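Local coordinates for activated BY transcription factor SSRB (Salmonella enterica, PDB 2WNW), which belongs to glycosyl hydrolase family 30 and joins a TIM-barrel domain to a beta-sandwich domain, at residues S73-A78 / W331-N336; G319-G324 / G371-Y376; S92-L97 / Q344-E349; L85-I90 / I237-K242; P298-A303 / I307-T312. All coordinates share one frame; numbering follows the deposited sequence.

Contact 1: S73-A78 / W331-N336; sequences SLYFSA and WNLLLN
Y75 OH donates a hydrogen bond to L333 O at 2.7 Å, and the C=O...donor angle of 129°, with the donor in the carbonyl plane, places it on a lone pair. Over the ring the same leucine makes a second contact: L333 CD2 stands 3.9 Å from the centroid of the Y75 ring and 11° off the normal, a CH-pi contact almost centred on the face. The two side chains slide past each other in opposite directions, which lets the phenol tip reach the backbone while the methyl covers the ring. F76 meets the other branch, its CZ lying 3.8 Å from L333 CD1, which sits at the ring edge. With CG anti to the carbonyl carbon (chi1 -72°), the L333 fork faces both aromatics and gives one methyl to each. Behind the pair, Y75 CB rests on one face of the F76 ring, and Y83 stacks on the Y75 ring. The site lies where helix 65-76 ends, just beyond the corner at W331, where the chain leaves the last barrel strand, 327-330, for strand 332-336. Helix 124-133 packs on F76 through A130 and L133, and I352 of strand 352-355 touches Y75.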
# COMPACT_ATOMS: atom_id res chain seq x y z
N SER A 73 -27.42 11.55 20.44
CA SER A 73 -26.61 10.71 21.32
C SER A 73 -25.85 9.66 20.52
O SER A 73 -24.68 9.37 20.79
CB SER A 73 -27.49 10.01 22.35
OG SER A 73 -28.16 10.95 23.18
N LEU A 74 -26.52 9.08 19.54
CA LEU A 74 -25.93 8.04 18.69
C LEU A 74 -24.68 8.53 17.98
O LEU A 74 -23.70 7.80 17.86
CB LEU A 74 -26.95 7.59 17.65
CG LEU A 74 -27.62 6.21 17.74
CD1 LEU A 74 -27.42 5.57 19.10
CD2 LEU A 74 -29.09 6.38 17.42
N TYR A 75 -24.72 9.77 17.51
CA TYR A 75 -23.60 10.34 16.77
C TYR A 75 -22.60 11.13 17.60
O TYR A 75 -21.39 11.02 17.38
CB TYR A 75 -24.15 11.26 15.68
CG TYR A 75 -24.31 10.64 14.31
CD1 TYR A 75 -25.40 10.98 13.51
CD2 TYR A 75 -23.34 9.80 13.78
CE1 TYR A 75 -25.52 10.51 12.21
CE2 TYR A 75 -23.44 9.32 12.47
CZ TYR A 75 -24.53 9.68 11.69
OH TYR A 75 -24.63 9.26 10.38
N PHE A 76 -23.08 11.91 18.56
CA PHE A 76 -22.19 12.77 19.32
C PHE A 76 -21.91 12.45 20.79
O PHE A 76 -21.14 13.15 21.43
CB PHE A 76 -22.66 14.21 19.16
CG PHE A 76 -22.90 14.58 17.73
CD1 PHE A 76 -24.19 14.56 17.19
CD2 PHE A 76 -21.83 14.86 16.88
CE1 PHE A 76 -24.40 14.82 15.84
CE2 PHE A 76 -22.04 15.12 15.53
CZ PHE A 76 -23.32 15.10 15.01
N SER A 77 -22.53 11.40 21.30
CA SER A 77 -22.29 11.00 22.69
C SER A 77 -20.90 10.39 22.76
O SER A 77 -20.50 9.65 21.86
CB SER A 77 -23.33 9.97 23.14
OG SER A 77 -22.91 9.32 24.33
N ALA A 78 -20.17 10.70 23.83
CA ALA A 78 -18.83 10.17 24.01
C ALA A 78 -18.88 8.65 24.20
O ALA A 78 -17.88 7.96 24.01
CB ALA A 78 -18.17 10.82 25.22
N TRP A 331 -20.22 12.32 4.34
CA TRP A 331 -21.08 13.34 3.75
C TRP A 331 -22.29 13.45 4.70
O TRP A 331 -22.13 13.30 5.91
CB TRP A 331 -21.50 12.90 2.34
CG TRP A 331 -22.19 13.93 1.46
CD1 TRP A 331 -22.90 13.66 0.32
CD2 TRP A 331 -22.21 15.36 1.61
NE1 TRP A 331 -23.37 14.83 -0.24
CE2 TRP A 331 -22.96 15.89 0.53
CE3 TRP A 331 -21.68 16.26 2.56
CZ2 TRP A 331 -23.19 17.26 0.37
CZ3 TRP A 331 -21.91 17.63 2.39
CH2 TRP A 331 -22.66 18.11 1.31
N ASN A 332 -23.49 13.70 4.17
CA ASN A 332 -24.68 13.85 5.01
C ASN A 332 -24.77 12.88 6.19
O ASN A 332 -24.71 11.67 6.01
CB ASN A 332 -25.96 13.67 4.18
CG ASN A 332 -26.04 14.63 3.02
OD1 ASN A 332 -26.36 15.81 3.19
ND2 ASN A 332 -25.74 14.12 1.83
N LEU A 333 -24.91 13.43 7.39
CA LEU A 333 -25.03 12.63 8.61
C LEU A 333 -26.38 11.92 8.61
O LEU A 333 -26.51 10.80 9.11
CB LEU A 333 -25.03 13.52 9.85
CG LEU A 333 -23.79 14.23 10.37
CD1 LEU A 333 -24.23 15.35 11.30
CD2 LEU A 333 -22.91 13.24 11.09
N LEU A 334 -27.37 12.61 8.06
CA LEU A 334 -28.74 12.14 8.06
C LEU A 334 -29.52 12.59 6.83
O LEU A 334 -29.28 13.68 6.32
CB LEU A 334 -29.41 12.70 9.32
CG LEU A 334 -30.93 12.74 9.43
CD1 LEU A 334 -31.43 11.35 9.78
CD2 LEU A 334 -31.35 13.74 10.51
N LEU A 335 -30.45 11.75 6.39
CA LEU A 335 -31.29 12.07 5.24
C LEU A 335 -32.64 11.38 5.43
O LEU A 335 -32.79 10.55 6.33
CB LEU A 335 -30.64 11.60 3.94
CG LEU A 335 -29.36 12.33 3.50
CD1 LEU A 335 -28.81 11.69 2.24
CD2 LEU A 335 -29.67 13.80 3.25
N ASN A 336 -33.63 11.72 4.61
CA ASN A 336 -34.93 11.07 4.76
C ASN A 336 -34.90 9.67 4.14
O ASN A 336 -33.88 9.26 3.58
CB ASN A 336 -36.06 11.94 4.17
CG ASN A 336 -35.94 12.16 2.67
OD1 ASN A 336 -36.42 13.18 2.15
ND2 ASN A 336 -35.33 11.22 1.97

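Contact 2: G319-G324 / G371-Y376; sequences GNFKSG and GHFCRY
F321 meets F373 through one ring carbon each, F321 CD2 lying 3.9 Å from F373 CE2. These residues carry the whole contact, and they also mark the closest backbone approach, with F321 CA 10.7 Å from F373 CA. Both residues project from their helices toward the other segment, but the rings slide past one another: the centroids are 5.8 Å apart and the planes 31° apart, an oblique aromatic pair. Helix 305-322, which follows the seventh strand of the TIM barrel, is thus joined at its C-terminal end to helix 365-374, which follows the eighth. V396 of the beta-sandwich strand 393-399 touches both phenylalanines, and F398 packs edge-to-face with F321, so the pair lies against the second domain. K322 NZ forms a salt bridge with E395 and a hydrogen bond with S276 OG of the second subunit. Next along the chain, S323 OG donates to G319 O at 2.8 Å, one turn back. G324, with phi 118°, then closes the helix in a Schellman motif.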
# COMPACT_ATOMS: atom_id res chain seq x y z
N GLY A 319 -7.66 2.07 3.74
CA GLY A 319 -6.63 2.46 2.80
C GLY A 319 -6.13 3.88 3.00
O GLY A 319 -4.92 4.14 2.95
N ASN A 320 -7.05 4.81 3.24
CA ASN A 320 -6.68 6.20 3.45
C ASN A 320 -5.75 6.35 4.65
O ASN A 320 -4.67 6.94 4.54
CB ASN A 320 -7.93 7.07 3.67
CG ASN A 320 -8.72 7.30 2.40
OD1 ASN A 320 -9.82 7.85 2.43
ND2 ASN A 320 -8.16 6.88 1.28
N PHE A 321 -6.15 5.81 5.79
CA PHE A 321 -5.32 5.93 6.98
C PHE A 321 -3.98 5.20 6.88
O PHE A 321 -2.98 5.69 7.39
CB PHE A 321 -6.12 5.48 8.21
CG PHE A 321 -7.17 6.48 8.62
CD1 PHE A 321 -6.80 7.75 9.05
CD2 PHE A 321 -8.52 6.17 8.54
CE1 PHE A 321 -7.76 8.70 9.40
CE2 PHE A 321 -9.50 7.11 8.89
CZ PHE A 321 -9.11 8.38 9.32
N LYS A 322 -3.96 4.05 6.20
CA LYS A 322 -2.69 3.34 6.04
C LYS A 322 -1.77 4.16 5.14
O LYS A 322 -0.55 4.05 5.22
CB LYS A 322 -2.91 1.97 5.40
CG LYS A 322 -3.54 0.94 6.31
CD LYS A 322 -2.64 -0.28 6.46
CE LYS A 322 -1.31 0.05 7.09
NZ LYS A 322 -0.41 -1.14 7.21
N SER A 323 -2.37 5.00 4.30
CA SER A 323 -1.61 5.81 3.35
C SER A 323 -1.23 7.23 3.78
O SER A 323 -0.59 7.94 3.01
CB SER A 323 -2.35 5.86 2.02
OG SER A 323 -2.58 4.55 1.55
N GLY A 324 -1.63 7.64 4.98
CA GLY A 324 -1.25 8.97 5.45
C GLY A 324 -2.36 9.98 5.73
O GLY A 324 -2.08 11.14 6.01
N GLY A 371 -18.31 3.17 12.72
CA GLY A 371 -18.17 2.93 14.15
C GLY A 371 -16.95 2.14 14.57
O GLY A 371 -16.41 2.38 15.66
N HIS A 372 -16.50 1.20 13.75
CA HIS A 372 -15.32 0.41 14.10
C HIS A 372 -14.12 1.32 14.28
O HIS A 372 -13.13 0.94 14.92
CB HIS A 372 -15.05 -0.66 13.03
CG HIS A 372 -15.77 -1.95 13.29
ND1 HIS A 372 -15.29 -2.89 14.17
CD2 HIS A 372 -16.96 -2.41 12.84
CE1 HIS A 372 -16.16 -3.88 14.26
NE2 HIS A 372 -17.18 -3.62 13.47
N PHE A 373 -14.21 2.53 13.72
CA PHE A 373 -13.14 3.53 13.84
C PHE A 373 -13.45 4.61 14.88
O PHE A 373 -12.78 4.73 15.91
CB PHE A 373 -12.91 4.27 12.51
CG PHE A 373 -12.10 3.51 11.50
CD1 PHE A 373 -12.70 2.60 10.65
CD2 PHE A 373 -10.73 3.74 11.38
CE1 PHE A 373 -11.96 1.93 9.67
CE2 PHE A 373 -9.98 3.08 10.42
CZ PHE A 373 -10.59 2.17 9.56
N CYS A 374 -14.47 5.42 14.58
CA CYS A 374 -14.83 6.57 15.41
C CYS A 374 -15.17 6.35 16.87
O CYS A 374 -14.96 7.25 17.69
CB CYS A 374 -15.96 7.35 14.73
SG CYS A 374 -17.59 6.59 14.81
N ARG A 375 -15.69 5.18 17.22
CA ARG A 375 -16.05 4.92 18.61
C ARG A 375 -14.83 4.67 19.49
O ARG A 375 -14.90 4.80 20.72
CB ARG A 375 -16.98 3.70 18.70
CG ARG A 375 -18.29 3.87 17.95
CD ARG A 375 -19.05 2.55 17.85
NE ARG A 375 -19.73 2.19 19.09
CZ ARG A 375 -20.88 2.72 19.50
NH1 ARG A 375 -21.49 3.65 18.76
NH2 ARG A 375 -21.43 2.32 20.64
N TYR A 376 -13.70 4.35 18.87
CA TYR A 376 -12.50 4.02 19.64
C TYR A 376 -11.24 4.85 19.41
O TYR A 376 -10.37 4.89 20.28
CB TYR A 376 -12.17 2.54 19.41
CG TYR A 376 -13.41 1.68 19.44
CD1 TYR A 376 -14.08 1.44 20.64
CD2 TYR A 376 -13.98 1.20 18.26
CE1 TYR A 376 -15.29 0.74 20.66
CE2 TYR A 376 -15.18 0.50 18.27
CZ TYR A 376 -15.83 0.28 19.47
OH TYR A 376 -17.04 -0.36 19.48

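Contact 3: S92-L97 / Q344-E349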
# COMPACT_ATOMS: atom_id res chain seq x y z
N SER A 92 -25.83 27.33 -0.17
CA SER A 92 -26.37 26.04 -0.60
C SER A 92 -25.47 25.04 -1.33
O SER A 92 -24.53 25.40 -2.03
CB SER A 92 -27.62 26.28 -1.45
OG SER A 92 -27.30 27.05 -2.60
N CYS A 93 -25.78 23.75 -1.14
CA CYS A 93 -25.11 22.66 -1.82
C CYS A 93 -26.28 21.88 -2.41
O CYS A 93 -27.43 22.32 -2.26
CB CYS A 93 -24.29 21.79 -0.84
SG CYS A 93 -25.22 20.85 0.39
N ASP A 94 -26.04 20.77 -3.10
CA ASP A 94 -27.16 20.03 -3.69
C ASP A 94 -28.13 19.51 -2.65
O ASP A 94 -29.34 19.41 -2.90
CB ASP A 94 -26.65 18.89 -4.59
CG ASP A 94 -25.72 17.94 -3.88
OD1 ASP A 94 -24.84 18.42 -3.14
OD2 ASP A 94 -25.87 16.72 -4.07
N PHE A 95 -27.63 19.18 -1.46
CA PHE A 95 -28.51 18.71 -0.41
C PHE A 95 -29.12 19.88 0.35
O PHE A 95 -28.84 20.12 1.53
CB PHE A 95 -27.76 17.76 0.53
CG PHE A 95 -27.69 16.35 0.01
CD1 PHE A 95 -26.63 15.94 -0.79
CD2 PHE A 95 -28.73 15.46 0.26
CE1 PHE A 95 -26.61 14.65 -1.35
CE2 PHE A 95 -28.73 14.19 -0.29
CZ PHE A 95 -27.67 13.78 -1.10
N SER A 96 -29.97 20.61 -0.37
CA SER A 96 -30.68 21.76 0.16
C SER A 96 -32.06 21.75 -0.49
O SER A 96 -32.27 21.04 -1.47
CB SER A 96 -29.96 23.06 -0.22
OG SER A 96 -28.63 23.08 0.27
N LEU A 97 -32.99 22.51 0.07
CA LEU A 97 -34.33 22.58 -0.49
C LEU A 97 -34.28 23.32 -1.82
O LEU A 97 -35.19 23.24 -2.63
CB LEU A 97 -35.27 23.29 0.49
CG LEU A 97 -35.43 22.63 1.86
CD1 LEU A 97 -36.34 23.47 2.74
CD2 LEU A 97 -36.01 21.23 1.69
N GLN A 344 -31.58 18.75 -6.76
CA GLN A 344 -31.28 18.32 -8.12
C GLN A 344 -31.60 16.84 -8.30
O GLN A 344 -31.24 16.24 -9.31
CB GLN A 344 -29.82 18.59 -8.48
CG GLN A 344 -29.59 19.94 -9.13
CD GLN A 344 -30.40 20.13 -10.40
OE1 GLN A 344 -31.30 20.96 -10.46
NE2 GLN A 344 -30.08 19.34 -11.42
N GLY A 345 -32.27 16.26 -7.32
CA GLY A 345 -32.64 14.85 -7.39
C GLY A 345 -31.48 13.88 -7.22
O GLY A 345 -31.61 12.70 -7.53
N ASN A 346 -30.35 14.38 -6.72
CA ASN A 346 -29.18 13.54 -6.51
C ASN A 346 -29.28 12.83 -5.16
O ASN A 346 -28.50 13.09 -4.25
CB ASN A 346 -27.91 14.40 -6.56
CG ASN A 346 -26.65 13.59 -6.34
OD1 ASN A 346 -26.50 12.50 -6.89
ND2 ASN A 346 -25.73 14.13 -5.54
N LEU A 347 -30.25 11.92 -5.05
CA LEU A 347 -30.50 11.18 -3.81
C LEU A 347 -29.35 10.24 -3.47
O LEU A 347 -28.80 9.56 -4.34
CB LEU A 347 -31.80 10.38 -3.94
CG LEU A 347 -33.04 11.19 -4.35
CD1 LEU A 347 -34.23 10.26 -4.54
CD2 LEU A 347 -33.34 12.24 -3.28
N CYS A 348 -28.99 10.18 -2.19
CA CYS A 348 -27.90 9.34 -1.71
C CYS A 348 -28.25 8.71 -0.37
O CYS A 348 -29.16 9.17 0.32
CB CYS A 348 -26.62 10.15 -1.52
SG CYS A 348 -25.96 10.99 -2.99
N GLU A 349 -27.52 7.67 0.01
CA GLU A 349 -27.75 7.05 1.30
C GLU A 349 -26.95 7.84 2.34
O GLU A 349 -25.98 8.53 1.99
CB GLU A 349 -27.27 5.60 1.29
CG GLU A 349 -27.66 4.80 2.52
CD GLU A 349 -27.05 3.41 2.53
OE1 GLU A 349 -25.85 3.28 2.85
OE2 GLU A 349 -27.78 2.44 2.20
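The F95 ring turns its edge to the 344-349 loop: C348 SG lies near the ring plane, 5.0 Å from the centroid and 87° off the normal, a sulfur-aromatic contact in which F95 CZ is the nearest ring atom at 3.8 Å. N346 O approaches the same CZ of F95 obliquely, at 3.3 Å. The second pair of flat groups is the D94 carboxylate and the N346 amide, whose planes are 27° apart. N346 ND2 donates to D94 OD2 over 3.0 Å, nearly straight at 168°, and the acceptor lies in the amide plane, met almost along its C-O axis. F95 and N346 are each the centre of an inverse gamma turn, tight bends in loops that follow barrel strand 85-90 and strand 332-336. N342 ND2 also donates to D94 OD2, while D94 OD1 is hydrogen-bonded to a bound glycerol. The ring of W331 also meets the F95 ring, the planes nearly perpendicular.

Contact 4: L85-I90 / I237-K242; sequences LARMPI and IWDHDK
R87 NH2 and D239 OD2 form a salt bridge 2.9 Å long, and it is a bent one: the N-H...acceptor angle is 132°. The donor reaches OD2 on its syn side, somewhat out of the carboxylate plane, and the oxygen is likewise tilted from the guanidinium plane. With the two planes 74° apart, D239 OD1 comes over one face of the guanidinium, 3.4 Å from R87 NH2, and the pair is not the flat two-bond kind. The side chains arrive from opposite directions. R87 spans the gap because its chain is extended from CG to NE, with CG anti to the backbone N (chi1 180°); R87 CA and D239 CA are 11.7 Å apart. Strands 85-90 and 234-239 are the second and fifth of the eight-stranded parallel TIM barrel, so the bridge crosses the barrel interior between strands that are not neighbours. Further polar partners surround both groups. R87 NH1 forms a salt bridge with E294, and its NE and NH2 bond S142 and N195; D239 OD1 accepts from H268 and S293, and OD2 from S192. The R87 side chain packs on W144, and D239 touches A266 of strand 264-268. Beyond D239 the chain turns a corner at H240, whose CB lies over the centre of the W238 ring, while W238 NE1 donates to D241 O at 2.7 Å.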
# COMPACT_ATOMS: atom_id res chain seq x y z
N LEU A 85 -15.40 15.52 14.33
CA LEU A 85 -15.22 16.39 13.16
C LEU A 85 -16.56 16.57 12.46
O LEU A 85 -17.50 15.81 12.67
CB LEU A 85 -14.25 15.77 12.15
CG LEU A 85 -12.80 15.48 12.52
CD1 LEU A 85 -12.09 14.89 11.30
CD2 LEU A 85 -12.10 16.76 12.97
N ALA A 86 -16.63 17.58 11.60
CA ALA A 86 -17.83 17.83 10.82
C ALA A 86 -17.51 18.80 9.69
O ALA A 86 -16.54 19.56 9.75
CB ALA A 86 -18.93 18.41 11.70
N ARG A 87 -18.31 18.74 8.63
CA ARG A 87 -18.15 19.64 7.50
C ARG A 87 -19.54 20.19 7.22
O ARG A 87 -20.54 19.48 7.40
CB ARG A 87 -17.62 18.88 6.28
CG ARG A 87 -17.42 19.74 5.02
CD ARG A 87 -16.36 19.11 4.10
NE ARG A 87 -16.19 19.79 2.82
CZ ARG A 87 -16.80 19.44 1.68
NH1 ARG A 87 -17.64 18.40 1.66
NH2 ARG A 87 -16.55 20.10 0.56
N MET A 88 -19.61 21.44 6.81
CA MET A 88 -20.88 22.08 6.51
C MET A 88 -20.69 23.06 5.36
O MET A 88 -19.59 23.54 5.12
CB MET A 88 -21.41 22.81 7.76
CG MET A 88 -20.40 23.73 8.42
SD MET A 88 -20.88 24.06 10.12
CE MET A 88 -19.64 25.25 10.61
N PRO A 89 -21.77 23.34 4.62
CA PRO A 89 -21.71 24.25 3.48
C PRO A 89 -21.89 25.74 3.77
O PRO A 89 -22.69 26.13 4.63
CB PRO A 89 -22.82 23.72 2.58
CG PRO A 89 -23.87 23.36 3.58
CD PRO A 89 -23.08 22.65 4.67
N ILE A 90 -21.13 26.55 3.03
CA ILE A 90 -21.22 28.00 3.10
C ILE A 90 -22.13 28.27 1.91
O ILE A 90 -21.70 28.18 0.75
CB ILE A 90 -19.82 28.65 2.91
CG1 ILE A 90 -18.90 28.24 4.06
CG2 ILE A 90 -19.96 30.18 2.84
CD1 ILE A 90 -17.47 28.76 3.95
N ILE A 237 -7.13 22.87 0.31
CA ILE A 237 -7.38 23.07 -1.11
C ILE A 237 -7.70 21.72 -1.75
O ILE A 237 -7.67 20.69 -1.07
CB ILE A 237 -6.18 23.73 -1.83
CG1 ILE A 237 -4.91 22.91 -1.63
CG2 ILE A 237 -5.98 25.16 -1.31
CD1 ILE A 237 -3.73 23.42 -2.43
N TRP A 238 -8.00 21.74 -3.04
CA TRP A 238 -8.38 20.57 -3.85
C TRP A 238 -9.82 20.20 -3.52
O TRP A 238 -10.73 20.54 -4.27
CB TRP A 238 -7.45 19.37 -3.61
CG TRP A 238 -7.77 18.18 -4.52
CD1 TRP A 238 -7.95 16.88 -4.13
CD2 TRP A 238 -7.93 18.19 -5.95
NE1 TRP A 238 -8.21 16.09 -5.22
CE2 TRP A 238 -8.20 16.86 -6.35
CE3 TRP A 238 -7.86 19.19 -6.93
CZ2 TRP A 238 -8.41 16.51 -7.69
CZ3 TRP A 238 -8.07 18.84 -8.26
CH2 TRP A 238 -8.35 17.51 -8.63
N ASP A 239 -10.03 19.50 -2.40
CA ASP A 239 -11.38 19.11 -1.98
C ASP A 239 -12.09 18.41 -3.13
O ASP A 239 -13.24 18.72 -3.46
CB ASP A 239 -12.17 20.36 -1.55
CG ASP A 239 -13.25 20.07 -0.52
OD1 ASP A 239 -13.43 18.89 -0.15
OD2 ASP A 239 -13.92 21.02 -0.08
N HIS A 240 -11.40 17.46 -3.75
CA HIS A 240 -11.94 16.71 -4.87
C HIS A 240 -11.42 15.28 -4.81
O HIS A 240 -10.78 14.88 -3.83
CB HIS A 240 -11.54 17.41 -6.18
CG HIS A 240 -12.32 16.97 -7.38
ND1 HIS A 240 -13.68 16.74 -7.35
CD2 HIS A 240 -11.93 16.76 -8.66
CE1 HIS A 240 -14.10 16.41 -8.55
NE2 HIS A 240 -13.06 16.41 -9.37
N ASP A 241 -11.66 14.49 -5.85
CA ASP A 241 -11.25 13.09 -5.85
C ASP A 241 -9.75 12.81 -5.80
O ASP A 241 -8.94 13.64 -6.20
CB ASP A 241 -11.90 12.38 -7.03
CG ASP A 241 -13.39 12.65 -7.09
OD1 ASP A 241 -14.06 12.48 -6.05
OD2 ASP A 241 -13.90 13.03 -8.17
N LYS A 242 -9.39 11.62 -5.33
CA LYS A 242 -7.99 11.25 -5.17
C LYS A 242 -7.14 11.07 -6.43
O LYS A 242 -5.91 11.10 -6.34
CB LYS A 242 -7.91 9.99 -4.29
CG LYS A 242 -8.32 10.26 -2.85
CD LYS A 242 -8.22 9.00 -1.98
CE LYS A 242 -9.46 8.13 -2.11
NZ LYS A 242 -9.30 6.85 -1.36

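Contact 5: P298-A303 / I307-T312; sequences PMESDA and IRHWHT
R308 gives its NH1/NH2 edge to D302 and shares NH2 with E300. CG lies anti to the carbonyl carbon, and a bend at chi3 (-54°) turns the group back toward the preceding loop. There it lies nearly coplanar with the D302 carboxylate: R308 NH2 donates to D302 OD1 at 3.1 Å, using the syn lone pair, while a salt bridge also joins R308 NH1 to D302 OD2, although the position of NH1 is less certain. The carboxylate plane of E300 is almost perpendicular to the guanidinium plane, and E300 OE1 is met by R308 NH2 at 3.0 Å from above the carboxylate plane. The extended E300 chain (chi2 176°) also carries OE1 to H309, whose NE2 donates at 2.6 Å to the anti lone pair of that OE1, ring and carboxylate planes being only 2° apart. A water bridges E300 OE1 and R308 NE. The network ties the loop after barrel strand 289-294 to the first turns of helix 305-322, whose W310 packs against helix 365-374.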
# COMPACT_ATOMS: atom_id res chain seq x y z
N PRO A 298 -24.74 5.66 -3.21
CA PRO A 298 -26.11 5.91 -3.69
C PRO A 298 -27.14 5.00 -3.02
O PRO A 298 -26.79 4.04 -2.33
CB PRO A 298 -26.00 5.64 -5.19
CG PRO A 298 -25.00 4.51 -5.23
CD PRO A 298 -23.94 4.98 -4.25
N MET A 299 -28.42 5.33 -3.22
CA MET A 299 -29.50 4.52 -2.68
C MET A 299 -29.63 3.34 -3.63
O MET A 299 -29.74 3.53 -4.84
CB MET A 299 -30.81 5.31 -2.64
CG MET A 299 -30.90 6.36 -1.55
SD MET A 299 -30.91 5.64 0.09
CE MET A 299 -32.57 4.91 0.14
N GLU A 300 -29.59 2.13 -3.09
CA GLU A 300 -29.70 0.92 -3.90
C GLU A 300 -30.57 -0.08 -3.15
O GLU A 300 -30.43 -0.26 -1.95
CB GLU A 300 -28.30 0.35 -4.16
CG GLU A 300 -27.41 1.34 -4.91
CD GLU A 300 -25.99 0.84 -5.11
OE1 GLU A 300 -25.27 0.68 -4.10
OE2 GLU A 300 -25.60 0.61 -6.27
N SER A 301 -31.48 -0.72 -3.88
CA SER A 301 -32.42 -1.64 -3.25
C SER A 301 -32.16 -3.14 -3.40
O SER A 301 -32.89 -3.93 -2.80
CB SER A 301 -33.82 -1.34 -3.77
OG SER A 301 -33.86 -1.41 -5.18
N ASP A 302 -31.16 -3.52 -4.17
CA ASP A 302 -30.89 -4.94 -4.35
C ASP A 302 -30.34 -5.61 -3.09
O ASP A 302 -29.89 -4.94 -2.16
CB ASP A 302 -29.93 -5.15 -5.52
CG ASP A 302 -28.60 -4.49 -5.29
OD1 ASP A 302 -28.54 -3.24 -5.26
OD2 ASP A 302 -27.61 -5.23 -5.14
N ALA A 303 -30.40 -6.94 -3.06
CA ALA A 303 -29.97 -7.72 -1.91
C ALA A 303 -28.58 -7.39 -1.36
O ALA A 303 -28.40 -7.28 -0.15
CB ALA A 303 -30.05 -9.22 -2.24
N ILE A 307 -24.21 -4.69 2.00
CA ILE A 307 -22.87 -5.26 2.11
C ILE A 307 -21.88 -4.47 1.26
O ILE A 307 -20.74 -4.24 1.68
CB ILE A 307 -22.85 -6.75 1.68
CG1 ILE A 307 -23.33 -7.63 2.84
CG2 ILE A 307 -21.44 -7.17 1.26
CD1 ILE A 307 -22.42 -7.59 4.08
N ARG A 308 -22.31 -4.05 0.07
CA ARG A 308 -21.44 -3.27 -0.81
C ARG A 308 -21.10 -1.92 -0.18
O ARG A 308 -19.98 -1.44 -0.30
CB ARG A 308 -22.11 -3.01 -2.17
CG ARG A 308 -22.23 -4.23 -3.09
CD ARG A 308 -22.37 -3.77 -4.54
NE ARG A 308 -23.46 -2.81 -4.71
CZ ARG A 308 -24.74 -3.15 -4.77
NH1 ARG A 308 -25.08 -4.43 -4.70
NH2 ARG A 308 -25.68 -2.23 -4.91
N HIS A 309 -22.08 -1.31 0.48
CA HIS A 309 -21.87 -0.01 1.12
C HIS A 309 -20.92 -0.17 2.30
O HIS A 309 -20.07 0.69 2.56
CB HIS A 309 -23.21 0.57 1.57
CG HIS A 309 -24.15 0.85 0.44
ND1 HIS A 309 -25.44 1.29 0.63
CD2 HIS A 309 -23.99 0.73 -0.90
CE1 HIS A 309 -26.04 1.44 -0.54
NE2 HIS A 309 -25.18 1.11 -1.49
N TRP A 310 -21.08 -1.28 3.02
CA TRP A 310 -20.24 -1.62 4.16
C TRP A 310 -18.80 -1.69 3.66
O TRP A 310 -17.90 -1.09 4.24
CB TRP A 310 -20.73 -2.98 4.71
CG TRP A 310 -19.81 -3.73 5.63
CD1 TRP A 310 -18.99 -4.77 5.30
CD2 TRP A 310 -19.73 -3.60 7.06
NE1 TRP A 310 -18.41 -5.30 6.43
CE2 TRP A 310 -18.85 -4.60 7.53
CE3 TRP A 310 -20.32 -2.73 7.99
CZ2 TRP A 310 -18.54 -4.77 8.89
CZ3 TRP A 310 -20.01 -2.89 9.35
CH2 TRP A 310 -19.13 -3.90 9.78
N HIS A 311 -18.60 -2.41 2.56
CA HIS A 311 -17.28 -2.54 1.97
C HIS A 311 -16.70 -1.20 1.53
O HIS A 311 -15.54 -0.91 1.80
CB HIS A 311 -17.32 -3.45 0.74
CG HIS A 311 -16.05 -3.44 -0.05
ND1 HIS A 311 -14.91 -4.10 0.36
CD2 HIS A 311 -15.72 -2.79 -1.19
CE1 HIS A 311 -13.93 -3.85 -0.50
NE2 HIS A 311 -14.40 -3.06 -1.45
N THR A 312 -17.49 -0.41 0.82
CA THR A 312 -17.00 0.88 0.33
C THR A 312 -16.44 1.76 1.44
O THR A 312 -15.34 2.30 1.31
CB THR A 312 -18.12 1.64 -0.43
OG1 THR A 312 -18.48 0.89 -1.60
CG2 THR A 312 -17.65 3.02 -0.86
O HOH W 1 -22.67 -0.26 -4.53
O HOH W 2 -26.29 -6.94 1.65

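From the N terminus, helix 65-76 opens contact 1, barrel strand 85-90 opens contact 4, and the loop after that strand opens contact 3. Contact 4 closes first, at 237-242, nested within contact 1 and crossing contact 3. Contact 5 is a local closure at 298-303 and 307-312, inside contacts 1 and 3. Contact 2 opens on the same helix, 305-322, and closes last, at 371-376, crossing contacts 1 and 3. Contacts 1 and 3 close in turn, at 331-336 and 344-349, and touch where L335 packs on F95. E349 and H309 probably link contacts 3 and 5 by a weak hydrogen bond. Contact 4 ties barrel strands, contact 2 helices, contact 3 loops; contacts 1 and 5 tie helix to loop.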